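PDB 6JDS: PP1b from Porcine reproductive and respiratory syndrome virus, which probably unwinds nucleic-acid duplexes with energy from ATP hydrolysis, as the zinc-binding helicase of viral RNA replication, present here as a truncated chain. Local coordinates for residues M81-G86 and V113-G118; I132-V137 and D234-L239; V163-V168 and T205-R210. One frame throughout, in Å; residues are numbered along the deposited sequence.

Interaction 1: residues M81-G86 and V113-G118; sequences MHVEQG and VDLPDG
In V83, CG1 is turned opposite the backbone N (chi1 -177°), while CG1 of V113 sits between its own backbone N and carbonyl carbon (chi1 59°); together these rotations bring the two methyls to 3.9 Å, CG1 to CG1. The same V113 branch also lies against CG2 of V83, so one methyl touches both arms of the fork. V83 CG1 also rests 3.7 Å from the carbonyl O of L115 and comes equally near P116 O. M81 adds its sulfur, SD lying 4.2 Å from L115 CD1, the two side chains crossing at about a right angle. V102 and V104 of strand 100-106 line this apolar layer.

Two backbone bonds frame the antiparallel hydrogen-bonded pair V83-G118: V83 N gives to G118 O at 2.7 Å, and G118 N returns to V83 O at 3.0 Å. They join strand 79-83 to strand 118-124. A further bond, V113 N to G86 O at 3.0 Å, ties V113 to the loop leaving strand 79-83. Because strands 79-83 and 111-113 are the outermost of one five-stranded antiparallel sheet, the G86-V113 bond is consistent with a closed, barrel-like domain 1B, as in related nidovirus helicases.

At the exposed edge, D117 turns its carboxylate to the loop 84-86. OD1 receives Q85 N at 2.9 Å on its syn side, though 35° out of the carboxylate plane. A water donates to the same OD1 and to L115 O, and takes a weak bond from G86 N, so D117 holds this loop directly and through the water. H82 ND1 is hydrogen-bonded to D119, one residue past the second segment.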
ATOM      1  N   MET A  81      19.084 -14.613  -5.645  1.00 29.24           N
ATOM      2  CA  MET A  81      18.893 -14.734  -4.208  1.00 29.34           C
ATOM      3  C   MET A  81      19.761 -15.864  -3.675  1.00 29.82           C
ATOM      4  O   MET A  81      19.417 -17.038  -3.813  1.00 29.58           O
ATOM      5  CB  MET A  81      17.419 -15.009  -3.893  1.00 29.37           C
ATOM      6  CG  MET A  81      17.096 -15.098  -2.409  1.00 29.54           C
ATOM      7  SD  MET A  81      15.370 -15.513  -2.104  1.00 29.95           S
ATOM      8  CE  MET A  81      14.556 -14.008  -2.636  1.00 29.64           C
ATOM      9  N   HIS A  82      20.894 -15.503  -3.079  1.00 30.63           N
ATOM     10  CA  HIS A  82      21.743 -16.472  -2.402  1.00 31.48           C
ATOM     11  C   HIS A  82      21.093 -16.831  -1.072  1.00 31.90           C
ATOM     12  O   HIS A  82      20.707 -15.943  -0.314  1.00 31.65           O
ATOM     13  CB  HIS A  82      23.146 -15.899  -2.171  1.00 31.86           C
ATOM     14  CG  HIS A  82      24.061 -16.829  -1.435  1.00 32.40           C
ATOM     15  ND1 HIS A  82      24.622 -17.942  -2.023  1.00 32.57           N
ATOM     16  CD2 HIS A  82      24.507 -16.815  -0.155  1.00 32.90           C
ATOM     17  CE1 HIS A  82      25.375 -18.573  -1.138  1.00 32.96           C
ATOM     18  NE2 HIS A  82      25.322 -17.909   0.003  1.00 33.24           N
ATOM     19  N   VAL A  83      20.963 -18.127  -0.799  1.00 32.86           N
ATOM     20  CA  VAL A  83      20.350 -18.600   0.441  1.00 34.16           C
ATOM     21  C   VAL A  83      21.292 -19.562   1.155  1.00 35.36           C
ATOM     22  O   VAL A  83      21.761 -20.531   0.561  1.00 35.86           O
ATOM     23  CB  VAL A  83      19.001 -19.309   0.184  1.00 34.07           C
ATOM     24  CG1 VAL A  83      18.351 -19.722   1.501  1.00 34.15           C
ATOM     25  CG2 VAL A  83      18.067 -18.406  -0.612  1.00 33.88           C
ATOM     26  N   GLU A  84      21.563 -19.285   2.428  1.00 37.18           N
ATOM     27  CA  GLU A  84      22.409 -20.145   3.254  1.00 39.20           C
ATOM     28  C   GLU A  84      21.914 -20.109   4.696  1.00 39.88           C
ATOM     29  O   GLU A  84      21.773 -19.032   5.276  1.00 40.17           O
ATOM     30  CB  GLU A  84      23.863 -19.683   3.187  1.00 40.27           C
ATOM     31  CG  GLU A  84      24.863 -20.675   3.764  1.00 41.49           C
ATOM     32  CD  GLU A  84      26.276 -20.117   3.831  1.00 43.04           C
ATOM     33  OE1 GLU A  84      26.565 -19.099   3.160  1.00 44.29           O
ATOM     34  OE2 GLU A  84      27.103 -20.698   4.565  1.00 43.89           O
ATOM     35  N   GLN A  85      21.644 -21.287   5.259  1.00 40.93           N
ATOM     36  CA  GLN A  85      21.088 -21.419   6.612  1.00 41.68           C
ATOM     37  C   GLN A  85      19.768 -20.651   6.777  1.00 40.59           C
ATOM     38  O   GLN A  85      19.469 -20.135   7.855  1.00 40.47           O
ATOM     39  CB  GLN A  85      22.113 -20.970   7.667  1.00 43.10           C
ATOM     40  CG  GLN A  85      23.434 -21.722   7.618  1.00 44.31           C
ATOM     41  CD  GLN A  85      23.290 -23.178   8.015  1.00 45.45           C
ATOM     42  OE1 GLN A  85      23.502 -24.081   7.201  1.00 46.83           O
ATOM     43  NE2 GLN A  85      22.913 -23.417   9.269  1.00 45.64           N
ATOM     44  N   GLY A  86      18.979 -20.591   5.706  1.00 39.35           N
ATOM     45  CA  GLY A  86      17.706 -19.879   5.718  1.00 38.38           C
ATOM     46  C   GLY A  86      17.835 -18.365   5.776  1.00 37.63           C
ATOM     47  O   GLY A  86      16.914 -17.685   6.230  1.00 37.63           O
ATOM     48  N   VAL A 113      14.479 -16.426   5.037  1.00 35.40           N
ATOM     49  CA  VAL A 113      13.703 -16.940   3.908  1.00 35.71           C
ATOM     50  C   VAL A 113      13.628 -18.466   3.972  1.00 36.12           C
ATOM     51  O   VAL A 113      14.633 -19.140   4.202  1.00 36.09           O
ATOM     52  CB  VAL A 113      14.288 -16.477   2.549  1.00 35.86           C
ATOM     53  CG1 VAL A 113      15.728 -16.943   2.366  1.00 35.99           C
ATOM     54  CG2 VAL A 113      13.416 -16.954   1.396  1.00 35.93           C
ATOM     55  N   ASP A 114      12.427 -19.000   3.768  1.00 36.93           N
ATOM     56  CA  ASP A 114      12.170 -20.431   3.924  1.00 38.02           C
ATOM     57  C   ASP A 114      12.456 -21.186   2.619  1.00 37.75           C
ATOM     58  O   ASP A 114      11.540 -21.586   1.897  1.00 38.10           O
ATOM     59  CB  ASP A 114      10.723 -20.645   4.392  1.00 39.21           C
ATOM     60  CG  ASP A 114      10.415 -22.094   4.739  1.00 40.34           C
ATOM     61  OD1 ASP A 114      11.357 -22.876   5.001  1.00 40.90           O
ATOM     62  OD2 ASP A 114       9.215 -22.447   4.751  1.00 41.40           O
ATOM     63  N   LEU A 115      13.742 -21.369   2.332  1.00 37.33           N
ATOM     64  CA  LEU A 115      14.193 -22.105   1.151  1.00 36.84           C
ATOM     65  C   LEU A 115      15.435 -22.922   1.488  1.00 36.45           C
ATOM     66  O   LEU A 115      16.177 -22.561   2.402  1.00 37.28           O
ATOM     67  CB  LEU A 115      14.532 -21.140   0.014  1.00 37.12           C
ATOM     68  CG  LEU A 115      13.374 -20.482  -0.736  1.00 37.20           C
ATOM     69  CD1 LEU A 115      13.909 -19.405  -1.667  1.00 37.31           C
ATOM     70  CD2 LEU A 115      12.573 -21.518  -1.509  1.00 37.25           C
ATOM     71  N   PRO A 116      15.675 -24.021   0.747  1.00 35.73           N
ATOM     72  CA  PRO A 116      16.927 -24.759   0.943  1.00 35.44           C
ATOM     73  C   PRO A 116      18.145 -23.943   0.516  1.00 35.47           C
ATOM     74  O   PRO A 116      18.009 -22.968  -0.227  1.00 35.06           O
ATOM     75  CB  PRO A 116      16.769 -25.989   0.035  1.00 35.25           C
ATOM     76  CG  PRO A 116      15.312 -26.088  -0.261  1.00 35.27           C
ATOM     77  CD  PRO A 116      14.793 -24.685  -0.229  1.00 35.37           C
ATOM     78  N   ASP A 117      19.321 -24.348   0.987  1.00 35.66           N
ATOM     79  CA  ASP A 117      20.572 -23.698   0.610  1.00 35.38           C
ATOM     80  C   ASP A 117      20.727 -23.715  -0.907  1.00 34.69           C
ATOM     81  O   ASP A 117      20.520 -24.749  -1.547  1.00 34.49           O
ATOM     82  CB  ASP A 117      21.776 -24.399   1.260  1.00 36.14           C
ATOM     83  CG  ASP A 117      21.888 -24.137   2.761  1.00 36.68           C
ATOM     84  OD1 ASP A 117      21.050 -23.398   3.326  1.00 36.53           O
ATOM     85  OD2 ASP A 117      22.834 -24.673   3.379  1.00 36.87           O
ATOM     86  N   GLY A 118      21.081 -22.567  -1.479  1.00 33.71           N
ATOM     87  CA  GLY A 118      21.286 -22.461  -2.916  1.00 32.79           C
ATOM     88  C   GLY A 118      21.224 -21.042  -3.433  1.00 32.12           C
ATOM     89  O   GLY A 118      21.255 -20.081  -2.664  1.00 32.45           O
TER
HETATM   90  O   HOH W   1      18.421 -22.634   4.037  1.00 39.18           O

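Interaction 2: residues I132-V137 and D234-L239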
ATOM      1  N   ILE A 132      -3.291  -3.882  -0.606  1.00 29.16           N
ATOM      2  CA  ILE A 132      -4.549  -3.284  -1.053  1.00 29.07           C
ATOM      3  C   ILE A 132      -5.646  -4.352  -1.088  1.00 28.85           C
ATOM      4  O   ILE A 132      -5.434  -5.460  -1.580  1.00 28.69           O
ATOM      5  CB  ILE A 132      -4.406  -2.592  -2.430  1.00 28.95           C
ATOM      6  CG1 ILE A 132      -3.606  -1.294  -2.267  1.00 28.82           C
ATOM      7  CG2 ILE A 132      -5.780  -2.298  -3.032  1.00 29.09           C
ATOM      8  CD1 ILE A 132      -3.365  -0.530  -3.552  1.00 28.83           C
ATOM      9  N   ASN A 133      -6.812  -3.999  -0.554  1.00 28.95           N
ATOM     10  CA  ASN A 133      -7.962  -4.894  -0.462  1.00 29.18           C
ATOM     11  C   ASN A 133      -9.210  -4.093  -0.814  1.00 28.81           C
ATOM     12  O   ASN A 133      -9.738  -3.362   0.022  1.00 28.68           O
ATOM     13  CB  ASN A 133      -8.060  -5.478   0.955  1.00 29.67           C
ATOM     14  CG  ASN A 133      -9.278  -6.370   1.154  1.00 30.44           C
ATOM     15  OD1 ASN A 133     -10.093  -6.559   0.250  1.00 30.90           O
ATOM     16  ND2 ASN A 133      -9.408  -6.917   2.358  1.00 30.54           N
ATOM     17  N   MET A 134      -9.667  -4.231  -2.056  1.00 28.71           N
ATOM     18  CA  MET A 134     -10.759  -3.406  -2.579  1.00 28.63           C
ATOM     19  C   MET A 134     -12.111  -3.728  -1.947  1.00 28.75           C
ATOM     20  O   MET A 134     -12.982  -2.861  -1.881  1.00 28.55           O
ATOM     21  CB  MET A 134     -10.854  -3.537  -4.105  1.00 28.64           C
ATOM     22  CG  MET A 134      -9.608  -3.082  -4.853  1.00 28.56           C
ATOM     23  SD  MET A 134      -9.056  -1.424  -4.402  1.00 28.66           S
ATOM     24  CE  MET A 134     -10.280  -0.420  -5.235  1.00 28.61           C
ATOM     25  N   VAL A 135     -12.282  -4.960  -1.474  1.00 29.15           N
ATOM     26  CA  VAL A 135     -13.488  -5.326  -0.736  1.00 29.60           C
ATOM     27  C   VAL A 135     -13.573  -4.489   0.544  1.00 30.27           C
ATOM     28  O   VAL A 135     -14.622  -3.922   0.853  1.00 31.36           O
ATOM     29  CB  VAL A 135     -13.523  -6.831  -0.389  1.00 29.53           C
ATOM     30  CG1 VAL A 135     -14.705  -7.153   0.519  1.00 29.39           C
ATOM     31  CG2 VAL A 135     -13.585  -7.671  -1.659  1.00 29.43           C
ATOM     32  N   ALA A 136     -12.461  -4.411   1.270  1.00 30.50           N
ATOM     33  CA  ALA A 136     -12.380  -3.623   2.501  1.00 30.47           C
ATOM     34  C   ALA A 136     -12.519  -2.130   2.229  1.00 30.66           C
ATOM     35  O   ALA A 136     -13.108  -1.405   3.028  1.00 31.36           O
ATOM     36  CB  ALA A 136     -11.067  -3.900   3.219  1.00 30.38           C
ATOM     37  N   VAL A 137     -11.966  -1.678   1.105  1.00 30.67           N
ATOM     38  CA  VAL A 137     -12.049  -0.274   0.701  1.00 30.70           C
ATOM     39  C   VAL A 137     -13.500   0.146   0.464  1.00 31.48           C
ATOM     40  O   VAL A 137     -13.909   1.231   0.875  1.00 31.86           O
ATOM     41  CB  VAL A 137     -11.213  -0.004  -0.573  1.00 30.32           C
ATOM     42  CG1 VAL A 137     -11.537   1.359  -1.174  1.00 30.42           C
ATOM     43  CG2 VAL A 137      -9.724  -0.104  -0.266  1.00 30.10           C
ATOM     44  N   ASP A 234      -1.839   4.880  -2.035  1.00 28.29           N
ATOM     45  CA  ASP A 234      -1.639   4.957  -0.589  1.00 28.32           C
ATOM     46  C   ASP A 234      -2.957   5.143   0.156  1.00 27.91           C
ATOM     47  O   ASP A 234      -3.140   4.578   1.235  1.00 28.10           O
ATOM     48  CB  ASP A 234      -0.689   6.098  -0.226  1.00 29.17           C
ATOM     49  CG  ASP A 234       0.748   5.837  -0.653  1.00 30.00           C
ATOM     50  OD1 ASP A 234       1.148   4.662  -0.768  1.00 30.54           O
ATOM     51  OD2 ASP A 234       1.491   6.820  -0.857  1.00 30.61           O
ATOM     52  N   VAL A 235      -3.868   5.932  -0.414  1.00 27.32           N
ATOM     53  CA  VAL A 235      -5.192   6.131   0.184  1.00 26.98           C
ATOM     54  C   VAL A 235      -5.950   4.804   0.242  1.00 26.85           C
ATOM     55  O   VAL A 235      -6.512   4.449   1.281  1.00 26.46           O
ATOM     56  CB  VAL A 235      -6.025   7.184  -0.588  1.00 27.10           C
ATOM     57  CG1 VAL A 235      -7.475   7.193  -0.113  1.00 27.00           C
ATOM     58  CG2 VAL A 235      -5.411   8.571  -0.438  1.00 26.88           C
ATOM     59  N   LEU A 236      -5.946   4.074  -0.872  1.00 26.97           N
ATOM     60  CA  LEU A 236      -6.603   2.765  -0.952  1.00 27.05           C
ATOM     61  C   LEU A 236      -5.977   1.764   0.015  1.00 27.28           C
ATOM     62  O   LEU A 236      -6.673   0.972   0.651  1.00 26.93           O
ATOM     63  CB  LEU A 236      -6.528   2.217  -2.378  1.00 27.13           C
ATOM     64  CG  LEU A 236      -7.276   3.001  -3.462  1.00 27.12           C
ATOM     65  CD1 LEU A 236      -6.942   2.443  -4.837  1.00 27.18           C
ATOM     66  CD2 LEU A 236      -8.777   2.972  -3.228  1.00 27.16           C
ATOM     67  N   ARG A 237      -4.655   1.810   0.117  1.00 27.91           N
ATOM     68  CA  ARG A 237      -3.916   1.010   1.088  1.00 28.46           C
ATOM     69  C   ARG A 237      -4.406   1.292   2.514  1.00 28.58           C
ATOM     70  O   ARG A 237      -4.567   0.379   3.324  1.00 28.49           O
ATOM     71  CB  ARG A 237      -2.425   1.327   0.959  1.00 28.77           C
ATOM     72  CG  ARG A 237      -1.511   0.440   1.778  1.00 29.36           C
ATOM     73  CD  ARG A 237      -0.063   0.583   1.338  1.00 29.60           C
ATOM     74  NE  ARG A 237       0.118   0.161  -0.050  1.00 30.14           N
ATOM     75  CZ  ARG A 237       0.425   0.957  -1.075  1.00 30.55           C
ATOM     76  NH1 ARG A 237       0.620   2.259  -0.914  1.00 30.68           N
ATOM     77  NH2 ARG A 237       0.550   0.435  -2.287  1.00 30.78           N
ATOM     78  N   LEU A 238      -4.656   2.566   2.797  1.00 28.89           N
ATOM     79  CA  LEU A 238      -5.135   3.012   4.104  1.00 29.03           C
ATOM     80  C   LEU A 238      -6.574   2.548   4.355  1.00 29.20           C
ATOM     81  O   LEU A 238      -6.893   2.042   5.433  1.00 29.08           O
ATOM     82  CB  LEU A 238      -5.049   4.541   4.185  1.00 29.48           C
ATOM     83  CG  LEU A 238      -4.438   5.175   5.433  1.00 29.79           C
ATOM     84  CD1 LEU A 238      -3.041   4.637   5.708  1.00 29.94           C
ATOM     85  CD2 LEU A 238      -4.402   6.682   5.240  1.00 29.95           C
ATOM     86  N   LEU A 239      -7.433   2.714   3.350  1.00 29.45           N
ATOM     87  CA  LEU A 239      -8.837   2.296   3.441  1.00 29.22           C
ATOM     88  C   LEU A 239      -9.032   0.775   3.410  1.00 29.83           C
ATOM     89  O   LEU A 239     -10.121   0.283   3.710  1.00 29.81           O
ATOM     90  CB  LEU A 239      -9.662   2.947   2.329  1.00 29.41           C
ATOM     91  CG  LEU A 239      -9.861   4.460   2.467  1.00 29.31           C
ATOM     92  CD1 LEU A 239     -10.299   5.072   1.147  1.00 29.34           C
ATOM     93  CD2 LEU A 239     -10.865   4.775   3.568  1.00 29.38           C
TER
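V137 meets L236 and L239 in the tight half of this contact. With chi1 at 167°, its CG1 lies opposite the backbone N and CG2 opposite the carbonyl carbon, which sends the two methyls to different partners. V137 CG2 reaches to 3.4 Å from the carbonyl O of L236 and to 4.0 Å from L239 CB, while CG1 lies 3.8 Å from L236 CD2. V264 of helix 264-267 covers L236 and L239, and all three residues of this half are buried.

Towards I132 the fit is looser, its closest approach being CG1 to R237 N at 4.1 Å. The CD1 methyl of I132 stands 4.4 Å from L236 CB and approaches the guanidinium of R237, a partly exposed residue, obliquely, 4.2 Å from NH2. M134 adds only its tip, CE lying 4.2 Å from L236 CD2. R237 is directed elsewhere: NH1 forms a salt bridge with D234, and NE bonds to K130 O. At the start of helix 134-142, N133 is the N-cap, its OD1 accepting weakly from V135 N and A136 N. M134 is backbone-bonded to G8, beside the zinc ligands C7 and C10, so this helix start borders the zinc-binding domain.

No hydrogen bond crosses between the segments themselves; just beyond them S240 OG bonds both L236 O and N133 N, and N140 ND2 of helix 134-142 bonds L239 O, which implies an apolar face flanked by polar ties.

Interaction 3: residues V163-V168 and T205-R210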
ATOM      1  N   VAL A 163      -8.936  15.009  18.257  1.00 61.36           N
ATOM      2  CA  VAL A 163      -7.804  14.079  18.329  1.00 61.61           C
ATOM      3  C   VAL A 163      -7.538  13.554  19.747  1.00 61.21           C
ATOM      4  O   VAL A 163      -7.726  14.264  20.735  1.00 61.18           O
ATOM      5  CB  VAL A 163      -6.513  14.708  17.745  1.00 61.58           C
ATOM      6  CG1 VAL A 163      -5.931  15.758  18.685  1.00 61.71           C
ATOM      7  CG2 VAL A 163      -5.483  13.629  17.427  1.00 61.74           C
ATOM      8  N   GLN A 164      -7.104  12.297  19.818  1.00 61.27           N
ATOM      9  CA  GLN A 164      -6.777  11.626  21.073  1.00 61.21           C
ATOM     10  C   GLN A 164      -5.383  11.016  20.969  1.00 59.30           C
ATOM     11  O   GLN A 164      -4.799  10.959  19.888  1.00 58.77           O
ATOM     12  CB  GLN A 164      -7.802  10.529  21.376  1.00 62.83           C
ATOM     13  CG  GLN A 164      -9.230  11.028  21.562  1.00 64.45           C
ATOM     14  CD  GLN A 164      -9.391  11.941  22.766  1.00 66.17           C
ATOM     15  OE1 GLN A 164      -9.957  13.029  22.661  1.00 67.44           O
ATOM     16  NE2 GLN A 164      -8.889  11.502  23.917  1.00 67.02           N
ATOM     17  N   ASP A 165      -4.862  10.548  22.099  1.00 57.65           N
ATOM     18  CA  ASP A 165      -3.497  10.023  22.166  1.00 56.13           C
ATOM     19  C   ASP A 165      -3.313   8.736  21.361  1.00 53.39           C
ATOM     20  O   ASP A 165      -2.235   8.489  20.819  1.00 52.92           O
ATOM     21  CB  ASP A 165      -3.089   9.787  23.626  1.00 57.19           C
ATOM     22  CG  ASP A 165      -3.042  11.073  24.441  1.00 58.20           C
ATOM     23  OD1 ASP A 165      -2.594  12.112  23.909  1.00 57.74           O
ATOM     24  OD2 ASP A 165      -3.451  11.041  25.621  1.00 60.02           O
ATOM     25  N   GLY A 166      -4.365   7.924  21.283  1.00 50.83           N
ATOM     26  CA  GLY A 166      -4.320   6.662  20.542  1.00 49.17           C
ATOM     27  C   GLY A 166      -4.571   6.777  19.045  1.00 47.46           C
ATOM     28  O   GLY A 166      -4.459   5.786  18.322  1.00 47.50           O
ATOM     29  N   ASP A 167      -4.910   7.977  18.576  1.00 45.43           N
ATOM     30  CA  ASP A 167      -5.222   8.199  17.162  1.00 43.90           C
ATOM     31  C   ASP A 167      -3.962   8.280  16.297  1.00 42.93           C
ATOM     32  O   ASP A 167      -2.849   8.405  16.815  1.00 43.69           O
ATOM     33  CB  ASP A 167      -6.042   9.485  16.994  1.00 43.49           C
ATOM     34  CG  ASP A 167      -7.410   9.407  17.662  1.00 43.32           C
ATOM     35  OD1 ASP A 167      -7.798   8.321  18.148  1.00 42.95           O
ATOM     36  OD2 ASP A 167      -8.102  10.445  17.697  1.00 43.31           O
ATOM     37  N   VAL A 168      -4.155   8.199  14.980  1.00 41.04           N
ATOM     38  CA  VAL A 168      -3.065   8.326  14.005  1.00 39.57           C
ATOM     39  C   VAL A 168      -3.457   9.318  12.913  1.00 38.13           C
ATOM     40  O   VAL A 168      -4.567   9.260  12.386  1.00 37.98           O
ATOM     41  CB  VAL A 168      -2.722   6.974  13.339  1.00 39.47           C
ATOM     42  CG1 VAL A 168      -1.534   7.127  12.395  1.00 39.17           C
ATOM     43  CG2 VAL A 168      -2.434   5.912  14.393  1.00 39.74           C
ATOM     44  N   THR A 205       4.552  11.306  24.464  1.00 48.57           N
ATOM     45  CA  THR A 205       3.112  11.049  24.404  1.00 47.70           C
ATOM     46  C   THR A 205       2.457  11.832  23.265  1.00 47.24           C
ATOM     47  O   THR A 205       3.110  12.640  22.594  1.00 46.95           O
ATOM     48  CB  THR A 205       2.431  11.443  25.730  1.00 47.62           C
ATOM     49  OG1 THR A 205       2.547  12.859  25.930  1.00 46.99           O
ATOM     50  CG2 THR A 205       3.071  10.708  26.903  1.00 47.64           C
ATOM     51  N   GLY A 206       1.163  11.589  23.061  1.00 46.22           N
ATOM     52  CA  GLY A 206       0.376  12.304  22.055  1.00 44.97           C
ATOM     53  C   GLY A 206      -0.003  11.422  20.878  1.00 44.02           C
ATOM     54  O   GLY A 206       0.379  10.250  20.828  1.00 43.39           O
ATOM     55  N   PRO A 207      -0.764  11.978  19.917  1.00 42.88           N
ATOM     56  CA  PRO A 207      -1.164  11.223  18.733  1.00 42.23           C
ATOM     57  C   PRO A 207       0.014  10.961  17.805  1.00 41.39           C
ATOM     58  O   PRO A 207       0.948  11.762  17.751  1.00 41.86           O
ATOM     59  CB  PRO A 207      -2.174  12.150  18.052  1.00 42.47           C
ATOM     60  CG  PRO A 207      -1.767  13.517  18.474  1.00 42.57           C
ATOM     61  CD  PRO A 207      -1.270  13.363  19.880  1.00 42.77           C
ATOM     62  N   TRP A 208      -0.032   9.845  17.084  1.00 39.96           N
ATOM     63  CA  TRP A 208       1.008   9.529  16.110  1.00 39.33           C
ATOM     64  C   TRP A 208       0.790  10.315  14.818  1.00 38.74           C
ATOM     65  O   TRP A 208      -0.336  10.435  14.340  1.00 38.19           O
ATOM     66  CB  TRP A 208       1.053   8.026  15.815  1.00 39.20           C
ATOM     67  CG  TRP A 208       2.010   7.270  16.686  1.00 38.95           C
ATOM     68  CD1 TRP A 208       1.720   6.614  17.849  1.00 38.74           C
ATOM     69  CD2 TRP A 208       3.412   7.090  16.462  1.00 38.63           C
ATOM     70  NE1 TRP A 208       2.857   6.036  18.362  1.00 38.72           N
ATOM     71  CE2 TRP A 208       3.910   6.312  17.530  1.00 38.67           C
ATOM     72  CE3 TRP A 208       4.297   7.509  15.460  1.00 38.66           C
ATOM     73  CZ2 TRP A 208       5.256   5.945  17.627  1.00 38.59           C
ATOM     74  CZ3 TRP A 208       5.639   7.141  15.556  1.00 38.76           C
ATOM     75  CH2 TRP A 208       6.103   6.369  16.634  1.00 38.61           C
ATOM     76  N   VAL A 209       1.876  10.857  14.273  1.00 38.49           N
ATOM     77  CA  VAL A 209       1.862  11.507  12.967  1.00 38.59           C
ATOM     78  C   VAL A 209       2.788  10.713  12.053  1.00 38.88           C
ATOM     79  O   VAL A 209       3.994  10.656  12.293  1.00 39.36           O
ATOM     80  CB  VAL A 209       2.343  12.968  13.052  1.00 38.63           C
ATOM     81  CG1 VAL A 209       2.373  13.608  11.668  1.00 38.52           C
ATOM     82  CG2 VAL A 209       1.451  13.765  13.995  1.00 38.80           C
ATOM     83  N   ARG A 210       2.222  10.100  11.014  1.00 38.77           N
ATOM     84  CA  ARG A 210       2.977   9.208  10.136  1.00 38.44           C
ATOM     85  C   ARG A 210       2.903   9.658   8.682  1.00 37.18           C
ATOM     86  O   ARG A 210       1.874  10.159   8.232  1.00 36.53           O
ATOM     87  CB  ARG A 210       2.442   7.782  10.253  1.00 39.36           C
ATOM     88  CG  ARG A 210       2.491   7.211  11.659  1.00 40.35           C
ATOM     89  CD  ARG A 210       2.068   5.751  11.670  1.00 41.67           C
ATOM     90  NE  ARG A 210       2.206   5.145  12.995  1.00 42.73           N
ATOM     91  CZ  ARG A 210       3.357   4.746  13.539  1.00 42.91           C
ATOM     92  NH1 ARG A 210       4.511   4.882  12.887  1.00 42.41           N
ATOM     93  NH2 ARG A 210       3.354   4.206  14.754  1.00 43.55           N
TER
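R210 crosses V168 at a slant, and its chain can be traced atom by atom. The CB is directed toward segment 163-168; CG then comes 4.1 Å from V168 CG1, and CD follows at 3.9 Å from that same methyl. Extended torsions from CG to NE (chi2 -175°, chi3 175°) carry the guanidinium past V168, whose CG1 is left at its edge, near its plane. At the tip the group lies face to face with the indole of W208: NH2 sits 3.3 Å above the ring plane, over its centre. The flat end is therefore held by a ring on one face and a methyl at its rim.

At the other end of the contact, V163 CG2 presses on P207 CB at 3.7 Å, the two side chains crossing at about a right angle. The carbonyl O of Q164 lies 3.4 Å from the same P207 CB. Between these ends W208 N donates to D167 O at 3.2 Å with an N-H...O angle of 155°. D165 O and G206 O, both acceptors, lie close together, and R188 serves both, through NE to G206 O and a weak bond from NH2 to D165 O. OD2 of D167 accepts Q164 N within the type I turn, while OD1 ties the turn to N221 N.

V168 and W208 form a parallel bridge that adds edge strand 208-211 to strand 168-171, with helix 174-184 between them in the chain: a beta-alpha-beta crossover, as expected of the first RecA-like domain (1A) of superfamily 1 helicases.

Interaction 1 comes first along the chain and closes before the others open, within the five-stranded antiparallel sheet. Its centre is about 33 Å from that of interaction 2 and about 40 Å from that of interaction 3, and it touches neither. Interaction 3 is nested in the loop closed by interaction 2, their centres about 21 Å apart and their nearest atoms about 7 Å. Both belong to the domain of the six-stranded parallel sheet: interaction 3 joins its edge strand 208-211 to strand 168-171, whereas interaction 2 pairs two of its helices near the zinc-binding domain. The chain thus separates a beta domain from a probable nucleotide-binding RecA-like domain, with interaction 2 nearest the centre of the chain.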